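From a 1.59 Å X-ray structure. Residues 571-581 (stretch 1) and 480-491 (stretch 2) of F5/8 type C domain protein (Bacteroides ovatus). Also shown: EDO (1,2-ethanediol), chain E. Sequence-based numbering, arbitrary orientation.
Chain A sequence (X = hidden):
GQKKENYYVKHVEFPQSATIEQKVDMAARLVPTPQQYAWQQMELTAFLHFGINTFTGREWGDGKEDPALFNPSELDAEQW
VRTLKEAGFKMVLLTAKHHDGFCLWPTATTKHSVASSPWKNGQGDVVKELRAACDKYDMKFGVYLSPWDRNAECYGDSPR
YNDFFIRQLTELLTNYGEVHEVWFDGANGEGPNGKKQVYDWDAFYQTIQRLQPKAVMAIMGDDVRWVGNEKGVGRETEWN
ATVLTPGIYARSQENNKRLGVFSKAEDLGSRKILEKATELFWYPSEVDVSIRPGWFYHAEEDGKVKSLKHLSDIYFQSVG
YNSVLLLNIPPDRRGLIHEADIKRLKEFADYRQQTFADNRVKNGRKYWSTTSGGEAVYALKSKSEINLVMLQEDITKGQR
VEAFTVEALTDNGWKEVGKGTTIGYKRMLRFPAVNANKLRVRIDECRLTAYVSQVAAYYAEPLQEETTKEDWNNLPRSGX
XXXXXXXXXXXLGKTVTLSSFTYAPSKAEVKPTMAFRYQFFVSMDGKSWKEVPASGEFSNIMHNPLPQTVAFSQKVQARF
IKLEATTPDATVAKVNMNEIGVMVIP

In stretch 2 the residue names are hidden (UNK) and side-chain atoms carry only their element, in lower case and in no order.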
# COMPACT_ATOMS: atom_id res chain seq x y z
N THR A 571 -9.11 -33.49 -25.33
CA THR A 571 -8.57 -32.55 -26.31
C THR A 571 -7.06 -32.36 -26.07
O THR A 571 -6.52 -32.83 -25.06
CB THR A 571 -9.27 -31.17 -26.23
OG1 THR A 571 -9.30 -30.73 -24.86
CG2 THR A 571 -10.71 -31.24 -26.77
N VAL A 572 -6.39 -31.65 -26.96
CA VAL A 572 -4.99 -31.32 -26.78
C VAL A 572 -4.82 -30.28 -25.65
O VAL A 572 -5.42 -29.21 -25.67
CB VAL A 572 -4.38 -30.77 -28.05
CG1 VAL A 572 -2.95 -30.28 -27.79
CG2 VAL A 572 -4.44 -31.84 -29.16
N ALA A 573 -4.00 -30.59 -24.65
CA ALA A 573 -3.78 -29.66 -23.55
C ALA A 573 -2.92 -28.50 -23.97
O ALA A 573 -2.17 -28.59 -24.94
CB ALA A 573 -3.14 -30.37 -22.34
N LYS A 574 -3.05 -27.39 -23.26
CA LYS A 574 -2.14 -26.28 -23.37
C LYS A 574 -1.37 -26.14 -22.08
O LYS A 574 -1.96 -25.91 -20.98
CB LYS A 574 -2.90 -24.97 -23.61
CG LYS A 574 -3.58 -24.89 -24.98
CD LYS A 574 -4.25 -23.53 -25.15
CE LYS A 574 -4.61 -23.23 -26.59
NZ LYS A 574 -5.68 -24.13 -27.08
N VAL A 575 -0.06 -26.18 -22.24
CA VAL A 575 0.85 -26.06 -21.11
C VAL A 575 1.86 -24.95 -21.41
O VAL A 575 2.35 -24.87 -22.52
CB VAL A 575 1.54 -27.45 -20.89
CG1 VAL A 575 2.44 -27.43 -19.65
CG2 VAL A 575 0.48 -28.51 -20.67
N ASN A 576 2.13 -24.11 -20.43
CA ASN A 576 3.11 -23.02 -20.52
C ASN A 576 4.40 -23.50 -19.87
O ASN A 576 4.38 -24.29 -18.92
CB ASN A 576 2.60 -21.77 -19.75
CG ASN A 576 3.42 -20.46 -20.05
OD1 ASN A 576 4.47 -20.16 -19.43
ND2 ASN A 576 2.88 -19.65 -20.96
N MSE A 577 5.52 -23.00 -20.35
CA MSE A 577 6.79 -23.29 -19.72
C MSE A 577 6.84 -22.99 -18.18
O MSE A 577 7.55 -23.68 -17.41
CB MSE A 577 7.86 -22.50 -20.44
CG MSE A 577 9.22 -23.00 -20.18
SE MSE A 577 10.48 -22.24 -21.48
CE MSE A 577 10.81 -20.54 -20.60
N ASN A 578 6.15 -21.93 -17.75
CA ASN A 578 6.08 -21.56 -16.33
C ASN A 578 5.28 -22.56 -15.47
O ASN A 578 5.36 -22.47 -14.24
CB ASN A 578 5.50 -20.13 -16.13
CG ASN A 578 6.55 -19.02 -16.33
OD1 ASN A 578 7.76 -19.23 -16.20
ND2 ASN A 578 6.08 -17.80 -16.62
N GLU A 579 4.55 -23.49 -16.11
CA GLU A 579 3.83 -24.56 -15.40
C GLU A 579 4.66 -25.85 -15.27
O GLU A 579 4.12 -26.86 -14.81
CB GLU A 579 2.55 -24.90 -16.16
CG GLU A 579 1.61 -23.65 -16.27
CD GLU A 579 0.33 -23.95 -17.02
OE1 GLU A 579 0.39 -24.40 -18.17
OE2 GLU A 579 -0.76 -23.73 -16.45
N ILE A 580 5.89 -25.85 -15.79
CA ILE A 580 6.73 -27.00 -15.70
C ILE A 580 7.87 -26.68 -14.75
O ILE A 580 8.41 -25.57 -14.79
CB ILE A 580 7.29 -27.34 -17.11
CG1 ILE A 580 6.14 -27.73 -18.05
CG2 ILE A 580 8.35 -28.40 -17.00
CD1 ILE A 580 5.38 -28.96 -17.64
N GLY A 581 8.23 -27.65 -13.91
CA GLY A 581 9.47 -27.60 -13.11
C GLY A 581 10.24 -28.90 -13.28
O GLY A 581 9.70 -29.91 -13.75
N UNK A 480 16.28 -21.35 -19.53
CA UNK A 480 15.53 -22.21 -20.48
C UNK A 480 15.17 -21.44 -21.72
O UNK A 480 15.11 -20.23 -21.69
c UNK A 480 11.49 -25.36 -16.12
c UNK A 480 11.82 -24.20 -18.23
c UNK A 480 13.17 -24.08 -17.93
c UNK A 480 12.81 -25.24 -15.79
c UNK A 480 10.99 -24.86 -17.31
c UNK A 480 15.37 -23.67 -17.80
c UNK A 480 14.27 -23.51 -18.62
c UNK A 480 14.20 -22.76 -19.92
n UNK A 480 15.00 -24.36 -16.66
c UNK A 480 13.65 -24.60 -16.71
N UNK A 481 14.91 -22.16 -22.80
CA UNK A 481 14.32 -21.60 -24.01
C UNK A 481 13.22 -22.51 -24.53
O UNK A 481 13.44 -23.71 -24.66
c UNK A 481 16.29 -20.21 -24.79
c UNK A 481 15.39 -21.39 -25.10
n UNK A 481 19.66 -18.77 -25.93
c UNK A 481 17.60 -20.21 -25.56
c UNK A 481 18.51 -19.09 -25.00
N UNK A 482 12.07 -21.95 -24.86
CA UNK A 482 10.98 -22.73 -25.45
C UNK A 482 11.28 -23.03 -26.90
O UNK A 482 11.46 -22.12 -27.68
c UNK A 482 7.16 -22.20 -25.61
o UNK A 482 6.30 -21.91 -26.44
n UNK A 482 6.98 -22.06 -24.31
c UNK A 482 8.49 -22.73 -26.03
c UNK A 482 9.66 -21.98 -25.38
N UNK A 483 11.36 -24.30 -27.25
CA UNK A 483 11.52 -24.74 -28.64
C UNK A 483 10.20 -24.84 -29.42
O UNK A 483 10.16 -24.59 -30.60
c UNK A 483 12.30 -26.64 -30.13
c UNK A 483 12.22 -26.11 -28.69
c UNK A 483 13.62 -25.98 -28.08
N UNK A 484 9.13 -25.27 -28.77
CA UNK A 484 7.85 -25.46 -29.44
C UNK A 484 6.74 -25.33 -28.41
O UNK A 484 6.94 -25.67 -27.24
c UNK A 484 7.79 -26.81 -30.13
N UNK A 485 5.61 -24.78 -28.83
CA UNK A 485 4.53 -24.47 -27.88
C UNK A 485 3.62 -25.70 -27.63
O UNK A 485 3.07 -25.85 -26.53
c UNK A 485 3.71 -23.25 -28.33
N UNK A 486 3.49 -26.56 -28.65
CA UNK A 486 2.55 -27.67 -28.60
C UNK A 486 2.98 -28.83 -29.52
O UNK A 486 2.79 -28.73 -30.73
c UNK A 486 1.17 -27.19 -29.00
o UNK A 486 0.22 -28.23 -28.83
N UNK A 487 3.53 -29.92 -28.99
CA UNK A 487 3.69 -30.17 -27.57
C UNK A 487 4.78 -29.28 -26.97
O UNK A 487 5.84 -29.03 -27.60
c UNK A 487 3.82 -31.10 -29.84
c UNK A 487 4.51 -32.06 -28.93
c UNK A 487 4.09 -31.67 -27.50
N UNK A 488 4.51 -28.76 -25.78
CA UNK A 488 5.49 -27.94 -25.10
C UNK A 488 6.85 -28.63 -25.12
O UNK A 488 6.97 -29.72 -24.59
c UNK A 488 5.99 -26.80 -22.89
c UNK A 488 5.04 -27.70 -23.66
c UNK A 488 5.40 -26.72 -21.49
c UNK A 488 6.14 -25.37 -23.49
N UNK A 489 7.83 -27.99 -25.75
CA UNK A 489 9.18 -28.50 -25.85
C UNK A 489 10.17 -27.43 -25.40
O UNK A 489 10.09 -26.26 -25.84
o UNK A 489 8.43 -29.85 -27.81
c UNK A 489 9.47 -28.97 -27.34
c UNK A 489 10.82 -29.67 -27.47
N UNK A 490 11.08 -27.82 -24.53
CA UNK A 490 11.90 -26.89 -23.79
C UNK A 490 13.37 -27.34 -23.80
O UNK A 490 13.68 -28.48 -23.49
c UNK A 490 11.45 -26.77 -22.30
c UNK A 490 10.00 -26.27 -22.18
c UNK A 490 9.35 -26.56 -20.81
c UNK A 490 12.41 -25.88 -21.49
N UNK A 491 14.25 -26.41 -24.17
CA UNK A 491 15.67 -26.57 -24.04
C UNK A 491 16.03 -26.01 -22.66
O UNK A 491 15.89 -24.81 -22.42
c UNK A 491 16.36 -25.76 -25.17
o UNK A 491 18.45 -26.17 -24.07
o UNK A 491 18.51 -25.27 -26.06
c UNK A 491 17.87 -25.74 -25.09
C1 EDO E . 0.85 -30.10 -24.26
O1 EDO E . 2.24 -29.81 -24.41
C2 EDO E . 0.22 -30.57 -25.57
O2 EDO E . 0.85 -31.79 -25.98
O HOH W 1 5.08 -21.35 -22.66
O HOH W 2 2.87 -23.80 -24.76
O HOH W 3 0.92 -26.53 -24.94
O HOH W 4 -1.23 -27.16 -26.93

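Position 480 carries one carbon and then fused five- and six-membered rings holding eight carbons and one nitrogen, with a ring carbon 3.5 Å from Met-577 CG, which is tryptophan alone. Trp-480 turns its ring edge to stretch 1: that carbon is CE3, and CH2 lies 3.4 Å from Ile-580 O. The selenium of Met-577, a selenomethionine, also sits at the edge, 5.4 Å from the centroid of the six-membered ring.

At 481 four carbons run in a row to a nitrogen, pointing away from stretch 1: Lys-481. Its backbone pairs with position 491 in both directions.

Position 482 has three carbons, the third bearing one oxygen and one nitrogen, and that nitrogen lies 4.0 Å from Met-577 CB. The chain is one carbon too long for asparagine, so this is Gln-482. Its NE2 donates to water 1 (2.6 Å to the water O), which also accepts from Met-577 N (2.9 Å to the same O), while Met-577 SE packs 3.7 Å from Gln-482 N.

Position 483 shows one carbon carrying two more, out of reach of stretch 1; a fork at the first carbon with no oxygen is Val-483. Position 484 has a lone carbon, also out of reach, and is Ala-484. At 485 there is again a single carbon, so Ala-485; here the backbone does the work, its O lying 2.7 Å from the O of water 2 and 2.8 Å from that of water 3.

Position 486 has one carbon and then one oxygen, with that oxygen 3.9 Å from Val-572 CG1. This is Ser-486, whose OG is hydrogen-bonded to water 4 (2.6 Å to its O), and that water donates to Ala-573 O, 2.6 Å from the water O.

At 487 three carbons close a ring onto the backbone nitrogen: Pro-487, preceded by a cis peptide bond and pointing away.

Position 488 holds four carbons forked at the second, one tip 3.6 Å from Val-575 CG1. The late fork separates leucine from isoleucine. Leu-488 CD2 also lies 3.7 Å from Ile-580 CG1, and the backbone N donates to ethanediol O1 at 2.9 Å.

Position 489 has one carbon carrying an oxygen and a carbon, out of reach of stretch 1: Thr-489, whose OG1 donates to Pro-487 O at 2.7 Å.

At 490 four carbons fork at the first, one arm two carbons long and its tip 3.6 Å from Met-577 CG: Ile-490. Position 491, two carbons with two oxygens on the second, points away and is Asp-491.

The rule is a greasy patch with a wet flank. Trp-480, Leu-488 and Ile-490 all point toward stretch 1; Met-577 lays its side chain against Trp-480 and Ile-490, while Leu-488 is packed by Val-575 and Ile-580 and meets Met-577 at its backbone N, 3.9 Å from Leu-488 CD2. No direct hydrogen bond joins the stretches; water bridges do, two between the backbones of Ala-485 and Val-575, and two from the side chains of Gln-482 and Ser-486 to the backbone of Met-577 and Ala-573 respectively. Stretch 1 braces its own turn, with Asn-576 N donating to Glu-579 OE1 at 2.9 Å and Asn-578 N to Asn-576 OD1 at 3.0 Å.

Stretch 2 (480-491) WKQVAASPLTID
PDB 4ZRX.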